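Local coordinates for cell wall binding protein cwp8 (Peptoclostridium difficile, PDB 5J6Q) that is a cell wall protein of the S-layer that probably attaches to the bacterial cell wall through its three CWB2 modules, at residues K211-I225 / S242-E256. Numbering follows the deposited sequence.
Sequences KVKNGYALTFENEAI and SSFDIVLSKANEKPE
Strands 217-221 and 242-249 run antiparallel, their axes 4.8 Å apart, with A217, T219 and E221 in hydrogen-bonded pairs with S249, V247 and D245. On the face carrying L218, F220, I246 and L248, L218 CG packs on L248 CD1 (3.7 Å), the two leucines lying side by side, while L218 CD2 meets I246 CG2. F220 and F244 also run alongside each other, F220 CE2 to F244 CE1 at 3.8 Å, with their planes inclined by 61°. I225 CD1 adds to this cluster by touching F244 CD2, and H272 of helix 265-280 meets both phenylalanine rings. This antiparallel pair, connected through helix 228-232, belongs to a mixed four-stranded sheet in domain 3, where 217-224 is an edge strand and 242-249 is also bonded to 256-262. Before the edge strand, Y216 is sandwiched: K211 CE lies over the centre of one ring face, and K250 CB makes a CH-pi contact on the opposite face, offset toward the rim, 4.2 Å from the centroid. K211 bends at chi2 (-114°) and chi3, carrying NZ to E256 OE1 in a 2.7 Å salt bridge; E256 OE2 is held by Q188. The extended K250 reaches back so that NZ donates to N214 O at 2.9 Å. On the face of E221 and D245, D245 OD2 is met from above its carboxylate plane by N222 ND2 (3.2 Å), at the corner where the chain turns, a water links OD2 to E221 OE1, and D245 OD1 bonds S259.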
ATOM      1  N   LYS A 211      -7.242  -6.176  -6.223  1.00 68.61           N
ATOM      2  CA  LYS A 211      -7.572  -5.811  -7.594  1.00 74.49           C
ATOM      3  C   LYS A 211      -6.723  -6.621  -8.579  1.00 74.59           C
ATOM      4  O   LYS A 211      -7.249  -7.038  -9.598  1.00 73.92           O
ATOM      5  CB  LYS A 211      -7.354  -4.316  -7.813  1.00 77.03           C
ATOM      6  CG  LYS A 211      -8.250  -3.453  -6.933  1.00 79.87           C
ATOM      7  CD  LYS A 211      -9.288  -2.631  -7.746  1.00 86.53           C
ATOM      8  CE  LYS A 211      -8.748  -2.098  -9.061  1.00 88.26           C
ATOM      9  NZ  LYS A 211      -9.133  -0.668  -9.301  1.00 91.44           N
ATOM     10  N   VAL A 212      -5.441  -6.866  -8.284  1.00 72.58           N
ATOM     11  CA  VAL A 212      -4.596  -7.621  -9.204  1.00 68.99           C
ATOM     12  C   VAL A 212      -5.197  -9.018  -9.400  1.00 73.04           C
ATOM     13  O   VAL A 212      -5.437  -9.418 -10.527  1.00 77.50           O
ATOM     14  CB  VAL A 212      -3.151  -7.673  -8.665  1.00 63.06           C
ATOM     15  CG1 VAL A 212      -2.284  -8.554  -9.565  1.00 56.33           C
ATOM     16  CG2 VAL A 212      -2.569  -6.251  -8.590  1.00 55.98           C
ATOM     17  N   LYS A 213      -5.465  -9.750  -8.316  1.00 77.48           N
ATOM     18  CA  LYS A 213      -6.084 -11.065  -8.430  1.00 84.11           C
ATOM     19  C   LYS A 213      -7.400 -10.976  -9.241  1.00 89.94           C
ATOM     20  O   LYS A 213      -7.833 -11.962  -9.809  1.00 94.59           O
ATOM     21  CB  LYS A 213      -6.370 -11.632  -7.034  1.00 87.22           C
ATOM     22  CG  LYS A 213      -6.806 -13.086  -7.060  1.00 84.96           C
ATOM     23  N   ASN A 214      -8.018  -9.793  -9.305  1.00 95.28           N
ATOM     24  CA  ASN A 214      -9.249  -9.596 -10.050  1.00 98.27           C
ATOM     25  C   ASN A 214      -8.972  -9.205 -11.506  1.00 96.46           C
ATOM     26  O   ASN A 214      -9.765  -8.486 -12.116  1.00 96.77           O
ATOM     27  CB  ASN A 214     -10.112  -8.546  -9.354  1.00102.20           C
ATOM     28  CG  ASN A 214     -10.718  -9.053  -8.065  1.00106.98           C
ATOM     29  OD1 ASN A 214     -11.422  -8.307  -7.379  1.00110.73           O
ATOM     30  ND2 ASN A 214     -10.492 -10.303  -7.652  1.00108.18           N
ATOM     31  N   GLY A 215      -7.829  -9.659 -12.052  1.00 92.35           N
ATOM     32  CA  GLY A 215      -7.524  -9.432 -13.458  1.00 91.39           C
ATOM     33  C   GLY A 215      -6.839  -8.122 -13.761  1.00 94.09           C
ATOM     34  O   GLY A 215      -6.650  -7.779 -14.920  1.00 95.25           O
ATOM     35  N   TYR A 216      -6.466  -7.378 -12.732  1.00 94.22           N
ATOM     36  CA  TYR A 216      -5.792  -6.130 -12.992  1.00 96.43           C
ATOM     37  C   TYR A 216      -4.315  -6.387 -13.062  1.00 95.16           C
ATOM     38  O   TYR A 216      -3.754  -7.071 -12.205  1.00 94.08           O
ATOM     39  CB  TYR A 216      -6.097  -5.094 -11.906  1.00101.82           C
ATOM     40  CG  TYR A 216      -7.516  -4.575 -11.977  1.00112.71           C
ATOM     41  CD1 TYR A 216      -8.558  -5.260 -11.370  1.00117.14           C
ATOM     42  CD2 TYR A 216      -7.813  -3.400 -12.650  1.00117.75           C
ATOM     43  CE1 TYR A 216      -9.860  -4.786 -11.429  1.00120.90           C
ATOM     44  CE2 TYR A 216      -9.114  -2.917 -12.716  1.00121.37           C
ATOM     45  CZ  TYR A 216     -10.136  -3.616 -12.102  1.00121.77           C
ATOM     46  OH  TYR A 216     -11.425  -3.147 -12.144  1.00126.32           O
ATOM     47  N   ALA A 217      -3.686  -5.874 -14.105  1.00 89.24           N
ATOM     48  CA  ALA A 217      -2.261  -6.000 -14.253  1.00 81.86           C
ATOM     49  C   ALA A 217      -1.742  -4.832 -13.486  1.00 78.92           C
ATOM     50  O   ALA A 217      -2.407  -3.788 -13.459  1.00 76.94           O
ATOM     51  CB  ALA A 217      -1.851  -5.904 -15.712  1.00 83.03           C
ATOM     52  N   LEU A 218      -0.603  -4.991 -12.840  1.00 73.72           N
ATOM     53  CA  LEU A 218      -0.033  -3.906 -12.078  1.00 68.80           C
ATOM     54  C   LEU A 218       1.174  -3.483 -12.830  1.00 65.97           C
ATOM     55  O   LEU A 218       1.981  -4.308 -13.199  1.00 66.77           O
ATOM     56  CB  LEU A 218       0.358  -4.313 -10.633  1.00 67.45           C
ATOM     57  CG  LEU A 218       0.525  -3.156  -9.640  1.00 67.19           C
ATOM     58  CD1 LEU A 218       0.644  -3.707  -8.231  1.00 70.69           C
ATOM     59  CD2 LEU A 218       1.787  -2.367  -9.893  1.00 70.79           C
ATOM     60  N   THR A 219       1.326  -2.197 -13.032  1.00 65.54           N
ATOM     61  CA  THR A 219       2.464  -1.687 -13.782  1.00 67.11           C
ATOM     62  C   THR A 219       2.955  -0.502 -13.048  1.00 63.07           C
ATOM     63  O   THR A 219       2.194   0.096 -12.268  1.00 62.43           O
ATOM     64  CB  THR A 219       2.041  -1.397 -15.251  1.00 63.63           C
ATOM     65  OG1 THR A 219       0.874  -0.548 -15.228  1.00 63.55           O
ATOM     66  CG2 THR A 219       1.696  -2.715 -16.015  1.00 53.49           C
ATOM     67  N   PHE A 220       4.210  -0.158 -13.251  1.00 65.18           N
ATOM     68  CA  PHE A 220       4.783   0.979 -12.526  1.00 72.30           C
ATOM     69  C   PHE A 220       5.078   2.136 -13.474  1.00 80.49           C
ATOM     70  O   PHE A 220       5.170   1.930 -14.681  1.00 82.57           O
ATOM     71  CB  PHE A 220       6.085   0.580 -11.821  1.00 79.49           C
ATOM     72  CG  PHE A 220       5.933  -0.479 -10.746  1.00 85.61           C
ATOM     73  CD1 PHE A 220       6.320  -1.787 -10.982  1.00 87.62           C
ATOM     74  CD2 PHE A 220       5.416  -0.161  -9.503  1.00 86.41           C
ATOM     75  CE1 PHE A 220       6.194  -2.756  -9.993  1.00 91.21           C
ATOM     76  CE2 PHE A 220       5.291  -1.132  -8.515  1.00 89.33           C
ATOM     77  CZ  PHE A 220       5.681  -2.423  -8.766  1.00 93.56           C
ATOM     78  N   GLU A 221       5.233   3.352 -12.927  1.00 85.03           N
ATOM     79  CA  GLU A 221       5.532   4.506 -13.754  1.00 89.73           C
ATOM     80  C   GLU A 221       6.101   5.591 -12.884  1.00 91.60           C
ATOM     81  O   GLU A 221       6.002   5.514 -11.664  1.00 87.64           O
ATOM     82  CB  GLU A 221       4.277   4.991 -14.501  1.00 91.23           C
ATOM     83  CG  GLU A 221       4.163   4.366 -15.883  1.00 94.79           C
ATOM     84  CD  GLU A 221       2.734   4.040 -16.259  1.00101.95           C
ATOM     85  OE1 GLU A 221       1.887   4.956 -16.178  1.00103.18           O
ATOM     86  OE2 GLU A 221       2.463   2.867 -16.631  1.00102.70           O
ATOM     87  N   ASN A 222       6.712   6.593 -13.518  1.00 96.42           N
ATOM     88  CA  ASN A 222       7.342   7.757 -12.897  1.00105.84           C
ATOM     89  C   ASN A 222       8.116   7.377 -11.651  1.00109.55           C
ATOM     90  O   ASN A 222       8.024   8.043 -10.621  1.00109.79           O
ATOM     91  CB  ASN A 222       6.286   8.816 -12.591  1.00111.55           C
ATOM     92  CG  ASN A 222       5.575   9.254 -13.845  1.00117.92           C
ATOM     93  OD1 ASN A 222       6.148   9.997 -14.649  1.00120.38           O
ATOM     94  ND2 ASN A 222       4.346   8.809 -14.112  1.00120.17           N
ATOM     95  N   GLU A 223       8.886   6.289 -11.751  1.00111.88           N
ATOM     96  CA  GLU A 223       9.696   5.803 -10.639  1.00116.45           C
ATOM     97  C   GLU A 223      10.860   6.758 -10.348  1.00117.92           C
ATOM     98  O   GLU A 223      11.771   6.879 -11.156  1.00118.73           O
ATOM     99  CB  GLU A 223      10.223   4.397 -10.963  1.00118.02           C
ATOM    100  CG  GLU A 223       9.097   3.382 -11.075  1.00118.25           C
ATOM    101  CD  GLU A 223       9.497   2.134 -11.845  1.00115.29           C
ATOM    102  OE1 GLU A 223       9.156   1.028 -11.378  1.00110.97           O
ATOM    103  OE2 GLU A 223      10.138   2.255 -12.910  1.00112.65           O
ATOM    104  N   ALA A 224      10.810   7.433  -9.195  1.00118.70           N
ATOM    105  CA  ALA A 224      11.819   8.380  -8.747  1.00122.88           C
ATOM    106  C   ALA A 224      12.247   7.993  -7.338  1.00126.13           C
ATOM    107  O   ALA A 224      12.181   8.793  -6.407  1.00126.84           O
ATOM    108  CB  ALA A 224      11.249   9.791  -8.755  1.00123.86           C
ATOM    109  N   ILE A 225      12.668   6.742  -7.187  1.00130.41           N
ATOM    110  CA  ILE A 225      13.113   6.211  -5.904  1.00137.44           C
ATOM    111  C   ILE A 225      14.634   6.272  -5.825  1.00142.68           C
ATOM    112  O   ILE A 225      15.311   5.848  -6.758  1.00145.59           O
ATOM    113  CB  ILE A 225      12.601   4.759  -5.745  1.00139.57           C
ATOM    114  CG1 ILE A 225      11.079   4.711  -5.962  1.00139.53           C
ATOM    115  CG2 ILE A 225      12.953   4.229  -4.359  1.00139.52           C
ATOM    116  CD1 ILE A 225      10.520   3.297  -5.906  1.00139.63           C
ATOM    117  N   SER A 242      10.419  10.162  -1.939  1.00107.51           N
ATOM    118  CA  SER A 242      10.625   9.130  -2.954  1.00 94.93           C
ATOM    119  C   SER A 242       9.284   8.931  -3.600  1.00 85.72           C
ATOM    120  O   SER A 242       8.285   9.109  -2.922  1.00 82.17           O
ATOM    121  CB  SER A 242      11.082   7.817  -2.326  1.00 94.63           C
ATOM    122  OG  SER A 242      12.042   7.160  -3.141  1.00 98.81           O
ATOM    123  N   SER A 243       9.215   8.559  -4.871  1.00 76.70           N
ATOM    124  CA  SER A 243       7.895   8.437  -5.415  1.00 74.92           C
ATOM    125  C   SER A 243       7.806   7.478  -6.543  1.00 70.77           C
ATOM    126  O   SER A 243       8.812   7.065  -7.140  1.00 67.47           O
ATOM    127  CB  SER A 243       7.390   9.811  -5.887  1.00 78.44           C
ATOM    128  OG  SER A 243       7.937  10.218  -7.140  1.00 79.90           O
ATOM    129  N   PHE A 244       6.576   7.111  -6.824  1.00 60.86           N
ATOM    130  CA  PHE A 244       6.298   6.274  -7.949  1.00 53.02           C
ATOM    131  C   PHE A 244       4.852   6.187  -8.117  1.00 53.33           C
ATOM    132  O   PHE A 244       4.057   6.555  -7.229  1.00 54.66           O
ATOM    133  CB  PHE A 244       6.974   4.874  -7.882  1.00 60.38           C
ATOM    134  CG  PHE A 244       6.495   3.860  -6.853  1.00 57.32           C
ATOM    135  CD1 PHE A 244       5.608   2.866  -7.202  1.00 61.03           C
ATOM    136  CD2 PHE A 244       6.986   3.877  -5.573  1.00 61.34           C
ATOM    137  CE1 PHE A 244       5.223   1.893  -6.265  1.00 67.28           C
ATOM    138  CE2 PHE A 244       6.601   2.907  -4.642  1.00 61.49           C
ATOM    139  CZ  PHE A 244       5.726   1.929  -4.998  1.00 57.65           C
ATOM    140  N   ASP A 245       4.491   5.737  -9.270  1.00 53.48           N
ATOM    141  CA  ASP A 245       3.117   5.588  -9.713  1.00 59.33           C
ATOM    142  C   ASP A 245       2.838   4.113  -9.872  1.00 57.47           C
ATOM    143  O   ASP A 245       3.684   3.356 -10.401  1.00 53.13           O
ATOM    144  CB  ASP A 245       2.860   6.290 -11.097  1.00 61.89           C
ATOM    145  CG  ASP A 245       2.444   7.780 -11.055  1.00 69.32           C
ATOM    146  OD1 ASP A 245       2.628   8.447  -9.977  1.00 69.82           O
ATOM    147  OD2 ASP A 245       1.955   8.289 -12.097  1.00 73.05           O
ATOM    148  N   ILE A 246       1.644   3.726  -9.437  1.00 53.27           N
ATOM    149  CA  ILE A 246       1.131   2.376  -9.485  1.00 54.02           C
ATOM    150  C   ILE A 246      -0.035   2.444 -10.404  1.00 53.44           C
ATOM    151  O   ILE A 246      -0.926   3.231 -10.109  1.00 57.86           O
ATOM    152  CB  ILE A 246       0.646   1.931  -8.037  1.00 52.54           C
ATOM    153  CG1 ILE A 246       1.750   1.985  -7.036  1.00 49.66           C
ATOM    154  CG2 ILE A 246       0.029   0.565  -8.095  1.00 50.49           C
ATOM    155  CD1 ILE A 246       1.244   1.999  -5.570  1.00 50.08           C
ATOM    156  N   VAL A 247      -0.108   1.603 -11.448  1.00 53.80           N
ATOM    157  CA  VAL A 247      -1.201   1.632 -12.390  1.00 58.22           C
ATOM    158  C   VAL A 247      -1.905   0.294 -12.462  1.00 61.28           C
ATOM    159  O   VAL A 247      -1.262  -0.721 -12.713  1.00 61.34           O
ATOM    160  CB  VAL A 247      -0.583   2.007 -13.795  1.00 65.70           C
ATOM    161  CG1 VAL A 247      -1.674   2.118 -14.853  1.00 66.73           C
ATOM    162  CG2 VAL A 247       0.211   3.306 -13.690  1.00 67.25           C
ATOM    163  N   LEU A 248      -3.229   0.282 -12.279  1.00 61.20           N
ATOM    164  CA  LEU A 248      -3.991  -0.955 -12.350  1.00 63.49           C
ATOM    165  C   LEU A 248      -4.847  -0.891 -13.601  1.00 67.37           C
ATOM    166  O   LEU A 248      -5.536   0.093 -13.787  1.00 67.43           O
ATOM    167  CB  LEU A 248      -4.905  -1.166 -11.128  1.00 62.66           C
ATOM    168  CG  LEU A 248      -4.193  -1.299  -9.786  1.00 65.61           C
ATOM    169  CD1 LEU A 248      -3.094  -2.362  -9.919  1.00 64.09           C
ATOM    170  CD2 LEU A 248      -3.632   0.037  -9.347  1.00 62.17           C
ATOM    171  N   SER A 249      -4.835  -1.942 -14.439  1.00 72.45           N
ATOM    172  CA  SER A 249      -5.614  -1.952 -15.673  1.00 84.10           C
ATOM    173  C   SER A 249      -6.219  -3.310 -15.989  1.00 93.14           C
ATOM    174  O   SER A 249      -5.713  -4.365 -15.577  1.00 95.58           O
ATOM    175  CB  SER A 249      -4.743  -1.552 -16.867  1.00 85.75           C
ATOM    176  OG  SER A 249      -3.749  -0.597 -16.535  1.00 82.67           O
ATOM    177  N   LYS A 250      -7.305  -3.264 -16.750  1.00101.24           N
ATOM    178  CA  LYS A 250      -8.041  -4.445 -17.201  1.00113.50           C
ATOM    179  C   LYS A 250      -8.825  -4.100 -18.475  1.00119.57           C
ATOM    180  O   LYS A 250      -9.196  -2.942 -18.653  1.00122.29           O
ATOM    181  CB  LYS A 250      -9.009  -4.909 -16.106  1.00117.61           C
ATOM    182  CG  LYS A 250      -9.288  -6.399 -16.156  1.00119.05           C
ATOM    183  CD  LYS A 250     -10.104  -6.824 -14.957  1.00119.30           C
ATOM    184  CE  LYS A 250     -10.961  -8.021 -15.271  1.00118.84           C
ATOM    185  NZ  LYS A 250     -11.885  -8.317 -14.148  1.00116.87           N
ATOM    186  N   ALA A 251      -9.077  -5.086 -19.357  1.00123.87           N
ATOM    187  CA  ALA A 251      -9.823  -4.840 -20.590  1.00128.41           C
ATOM    188  C   ALA A 251     -11.228  -4.354 -20.285  1.00131.67           C
ATOM    189  O   ALA A 251     -11.839  -4.820 -19.322  1.00133.37           O
ATOM    190  CB  ALA A 251      -9.902  -6.111 -21.414  1.00129.58           C
ATOM    191  N   ASN A 252     -11.742  -3.419 -21.100  1.00134.56           N
ATOM    192  CA  ASN A 252     -13.087  -2.859 -20.916  1.00137.85           C
ATOM    193  C   ASN A 252     -13.200  -2.103 -19.599  1.00138.96           C
ATOM    194  O   ASN A 252     -14.282  -1.614 -19.275  1.00139.72           O
ATOM    195  CB  ASN A 252     -14.166  -3.958 -20.913  1.00140.36           C
ATOM    196  CG  ASN A 252     -14.091  -4.943 -22.048  1.00144.54           C
ATOM    197  OD1 ASN A 252     -13.471  -4.666 -23.080  1.00147.69           O
ATOM    198  ND2 ASN A 252     -14.706  -6.122 -21.931  1.00146.30           N
ATOM    199  N   GLU A 253     -12.109  -2.008 -18.828  1.00138.37           N
ATOM    200  CA  GLU A 253     -12.184  -1.307 -17.556  1.00135.80           C
ATOM    201  C   GLU A 253     -11.337  -0.051 -17.575  1.00132.37           C
ATOM    202  O   GLU A 253     -10.317   0.015 -18.262  1.00130.24           O
ATOM    203  CB  GLU A 253     -11.737  -2.232 -16.413  1.00136.74           C
ATOM    204  CG  GLU A 253     -11.820  -1.571 -15.046  1.00141.77           C
ATOM    205  CD  GLU A 253     -13.232  -1.143 -14.689  1.00148.04           C
ATOM    206  OE1 GLU A 253     -13.482   0.077 -14.617  1.00151.46           O
ATOM    207  OE2 GLU A 253     -14.085  -2.026 -14.479  1.00152.56           O
ATOM    208  N   LYS A 254     -11.770   0.940 -16.810  1.00127.86           N
ATOM    209  CA  LYS A 254     -11.094   2.222 -16.703  1.00120.67           C
ATOM    210  C   LYS A 254      -9.867   2.028 -15.813  1.00114.64           C
ATOM    211  O   LYS A 254     -10.018   1.588 -14.679  1.00111.85           O
ATOM    212  CB  LYS A 254     -12.075   3.242 -16.097  1.00118.99           C
ATOM    213  CG  LYS A 254     -11.509   4.642 -15.950  1.00120.43           C
ATOM    214  CD  LYS A 254     -12.562   5.573 -15.360  1.00122.03           C
ATOM    215  CE  LYS A 254     -12.000   6.948 -15.133  1.00123.68           C
ATOM    216  NZ  LYS A 254     -12.682   7.643 -14.014  1.00125.14           N
ATOM    217  N   PRO A 255      -8.644   2.317 -16.268  1.00106.60           N
ATOM    218  CA  PRO A 255      -7.507   2.103 -15.378  1.00 99.62           C
ATOM    219  C   PRO A 255      -7.562   2.998 -14.160  1.00 89.09           C
ATOM    220  O   PRO A 255      -8.467   3.844 -14.013  1.00 84.80           O
ATOM    221  CB  PRO A 255      -6.274   2.381 -16.258  1.00 97.45           C
ATOM    222  CG  PRO A 255      -6.766   3.330 -17.293  1.00100.72           C
ATOM    223  CD  PRO A 255      -8.227   2.893 -17.555  1.00103.69           C
ATOM    224  N   GLU A 256      -6.573   2.816 -13.288  1.00 78.58           N
ATOM    225  CA  GLU A 256      -6.486   3.612 -12.088  1.00 62.14           C
ATOM    226  C   GLU A 256      -5.051   3.842 -11.845  1.00 55.87           C
ATOM    227  O   GLU A 256      -4.259   2.925 -11.950  1.00 57.75           O
ATOM    228  CB  GLU A 256      -7.182   2.892 -10.878  1.00 60.00           C
ATOM    229  CG  GLU A 256      -6.699   3.381  -9.531  1.00 60.01           C
ATOM    230  CD  GLU A 256      -7.365   2.647  -8.349  1.00 68.91           C
ATOM    231  OE1 GLU A 256      -7.626   1.426  -8.460  1.00 67.57           O
ATOM    232  OE2 GLU A 256      -7.628   3.313  -7.313  1.00 67.58           O
TER
HETATM  233  O   HOH W   1       1.716   7.377 -15.227  1.00 70.37           O